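Local coordinates for cyclase (Uncultured organism, PDB 5IBZ), which is a putative cyclase-family lyase of undetermined physiological substrate, possibly an arylformamidase, as its family is generally assigned, and binds acetylphosphate in its pocket, at residues Arg45-Thr49 and Pro319-Lys323. Where two conformers were deposited one is given. Residue numbers count along the deposited sequence, not the author numbering.
Sequences RLIQT and PIAVK
The chain ends in a carboxylate held by backbone amides: Lys323 OXT accepts hydrogen bonds from Thr49 N at 2.9 Å (N-H...O angle 159°) and Gln48 N at 3.1 Å (157°), with a weak bond from Thr49 OG1 to the same OXT at 2.9 Å. A second weak bond joins Thr49 N to Lys323 O at 3.4 Å. Arg297 adds a charge partner, pairing through NH1 with Lys323 OXT and through NH2 with Leu46 O; these two acceptors are 3.3 Å apart and cannot bond to each other. Thr49 adopts chi1 p, which brings OG1 to the carboxylate. Lys323 points its CA-CB bond away overall, though CB stays 3.9 Å from Thr49 OG1, and its NZ reaches Asp291 and Asp295 in salt bridges. Gln48 NE2 donates a hydrogen bond to Arg45 O at 3.1 Å within the loop, and Ile47 O accepts one from Arg45 of a second subunit.

Ile47 (phi/psi -84/92) turns the loop past the terminus; its CA is 4.6 Å from Lys323 CA, and a CA-H...O contact links Ile47 CA to Lys323 O at 3.5 Å. Beside it, Ile47 CG2 packs on Val322 CG1 at 3.7 Å (chi1 m and t, respectively), while Phe301 also touches Ile47.

The whole joins the loop between helix 37-44 and strand 52-54, outermost of the sheet within this chain, to C-terminal strand 320-322, its antiparallel neighbour in the mixed central sheet of this cyclase fold.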
ATOM      1  N   ARG B  45      -8.744 -23.971  31.948  1.00  9.74           N
ATOM      2  CA  ARG B  45      -8.572 -25.284  32.571  0.55  9.69           C
ATOM      3  C   ARG B  45      -8.422 -26.389  31.516  1.00 10.93           C
ATOM      4  O   ARG B  45      -8.013 -27.518  31.826  1.00 13.02           O
ATOM      5  CB  ARG B  45      -9.752 -25.593  33.506  0.55 12.37           C
ATOM      6  CG  ARG B  45      -9.920 -24.619  34.677  0.55 10.12           C
ATOM      7  CD  ARG B  45      -8.762 -24.649  35.690  0.55 12.40           C
ATOM      8  NE  ARG B  45      -7.551 -23.950  35.274  0.55 11.75           N
ATOM      9  CZ  ARG B  45      -7.389 -22.632  35.204  0.55 18.69           C
ATOM     10  NH1 ARG B  45      -6.220 -22.155  34.821  0.55 11.48           N
ATOM     11  NH2 ARG B  45      -8.381 -21.784  35.465  0.55 18.06           N
ATOM     12  N   LEU B  46      -8.749 -26.069  30.268  1.00 11.28           N
ATOM     13  CA  LEU B  46      -8.554 -27.035  29.174  1.00 11.03           C
ATOM     14  C   LEU B  46      -7.103 -27.097  28.690  1.00 12.41           C
ATOM     15  O   LEU B  46      -6.759 -27.958  27.867  1.00 13.37           O
ATOM     16  CB  LEU B  46      -9.456 -26.701  27.983  1.00  9.10           C
ATOM     17  CG  LEU B  46     -10.935 -26.678  28.315  1.00 13.26           C
ATOM     18  CD1 LEU B  46     -11.728 -26.303  27.063  1.00 15.79           C
ATOM     19  CD2 LEU B  46     -11.391 -28.005  28.893  1.00 15.54           C
ATOM     20  N   ILE B  47      -6.257 -26.205  29.195  1.00 10.07           N
ATOM     21  CA  ILE B  47      -4.838 -26.232  28.852  1.00 10.58           C
ATOM     22  C   ILE B  47      -4.175 -27.249  29.797  1.00 11.65           C
ATOM     23  O   ILE B  47      -3.747 -26.930  30.918  1.00 12.11           O
ATOM     24  CB  ILE B  47      -4.186 -24.837  28.940  1.00  9.59           C
ATOM     25  CG1 ILE B  47      -4.900 -23.869  27.976  1.00 11.02           C
ATOM     26  CG2 ILE B  47      -2.711 -24.914  28.574  1.00 11.78           C
ATOM     27  CD1 ILE B  47      -4.431 -22.432  28.033  1.00 10.98           C
ATOM     28  N   GLN B  48      -4.101 -28.490  29.328  1.00 11.54           N
ATOM     29  CA  GLN B  48      -3.647 -29.622  30.117  0.62 11.72           C
ATOM     30  C   GLN B  48      -2.334 -30.217  29.595  1.00 12.49           C
ATOM     31  O   GLN B  48      -1.542 -30.786  30.351  1.00 13.78           O
ATOM     32  CB  GLN B  48      -4.758 -30.676  30.128  0.62 15.03           C
ATOM     33  CG  GLN B  48      -6.037 -30.145  30.786  0.62 16.98           C
ATOM     34  CD  GLN B  48      -7.286 -30.954  30.488  0.62 24.59           C
ATOM     35  OE1 GLN B  48      -7.235 -32.013  29.858  0.62 24.10           O
ATOM     36  NE2 GLN B  48      -8.428 -30.450  30.954  0.62 27.04           N
ATOM     37  N   THR B  49      -2.150 -30.133  28.279  1.00 12.74           N
ATOM     38  CA  THR B  49      -0.973 -30.698  27.630  1.00 10.85           C
ATOM     39  C   THR B  49      -0.001 -29.644  27.103  1.00 10.45           C
ATOM     40  O   THR B  49       1.180 -29.932  26.892  1.00 12.45           O
ATOM     41  CB  THR B  49      -1.347 -31.605  26.443  1.00 13.88           C
ATOM     42  OG1 THR B  49      -1.941 -30.811  25.404  1.00 12.46           O
ATOM     43  CG2 THR B  49      -2.298 -32.700  26.869  1.00 13.90           C
ATOM     44  N   PRO B 319      -5.067 -17.171  15.009  1.00  7.25           N
ATOM     45  CA  PRO B 319      -5.715 -17.857  16.144  1.00  6.62           C
ATOM     46  C   PRO B 319      -4.881 -19.035  16.637  1.00  8.78           C
ATOM     47  O   PRO B 319      -4.446 -19.840  15.794  1.00  9.41           O
ATOM     48  CB  PRO B 319      -7.045 -18.350  15.548  1.00  7.41           C
ATOM     49  CG  PRO B 319      -7.082 -17.832  14.125  1.00  9.09           C
ATOM     50  CD  PRO B 319      -5.673 -17.539  13.732  1.00  7.58           C
ATOM     51  N   ILE B 320      -4.650 -19.143  17.951  1.00  6.97           N
ATOM     52  CA  ILE B 320      -3.928 -20.281  18.515  1.00  7.12           C
ATOM     53  C   ILE B 320      -4.871 -21.144  19.347  1.00  8.01           C
ATOM     54  O   ILE B 320      -5.484 -20.645  20.294  1.00  9.33           O
ATOM     55  CB  ILE B 320      -2.763 -19.840  19.410  1.00  9.23           C
ATOM     56  CG1 ILE B 320      -1.867 -18.808  18.718  1.00 10.23           C
ATOM     57  CG2 ILE B 320      -1.934 -21.065  19.823  1.00  9.29           C
ATOM     58  CD1 ILE B 320      -1.216 -19.287  17.418  1.00 10.70           C
ATOM     59  N   ALA B 321      -4.997 -22.416  18.956  1.00  9.43           N
ATOM     60  CA  ALA B 321      -5.675 -23.416  19.767  1.00  8.51           C
ATOM     61  C   ALA B 321      -4.673 -23.991  20.761  1.00  7.77           C
ATOM     62  O   ALA B 321      -3.578 -24.408  20.358  1.00  9.43           O
ATOM     63  CB  ALA B 321      -6.257 -24.518  18.891  1.00  9.54           C
ATOM     64  N   VAL B 322      -5.048 -24.000  22.041  1.00  7.85           N
ATOM     65  CA  VAL B 322      -4.182 -24.506  23.107  1.00 10.01           C
ATOM     66  C   VAL B 322      -4.891 -25.614  23.859  1.00 11.95           C
ATOM     67  O   VAL B 322      -6.009 -25.444  24.334  1.00  9.87           O
ATOM     68  CB  VAL B 322      -3.776 -23.394  24.102  1.00  9.73           C
ATOM     69  CG1 VAL B 322      -2.665 -23.874  25.022  1.00 12.26           C
ATOM     70  CG2 VAL B 322      -3.343 -22.147  23.362  1.00  9.49           C
ATOM     71  N   LYS B 323      -4.244 -26.770  23.937  1.00 11.05           N
ATOM     72  CA  LYS B 323      -4.820 -27.948  24.589  1.00 10.79           C
ATOM     73  C   LYS B 323      -3.998 -28.392  25.795  1.00 11.75           C
ATOM     74  O   LYS B 323      -3.092 -27.653  26.182  1.00 13.32           O
ATOM     75  CB  LYS B 323      -4.955 -29.073  23.554  1.00 14.19           C
ATOM     76  CG  LYS B 323      -6.022 -28.731  22.511  1.00 15.38           C
ATOM     77  CD  LYS B 323      -6.058 -29.728  21.349  1.00 16.99           C
ATOM     78  CE  LYS B 323      -6.737 -31.003  21.787  1.00 16.16           C
ATOM     79  NZ  LYS B 323      -6.966 -31.921  20.628  1.00 12.61           N
ATOM     80  OXT LYS B 323      -4.228 -29.440  26.432  1.00 13.57           O
TER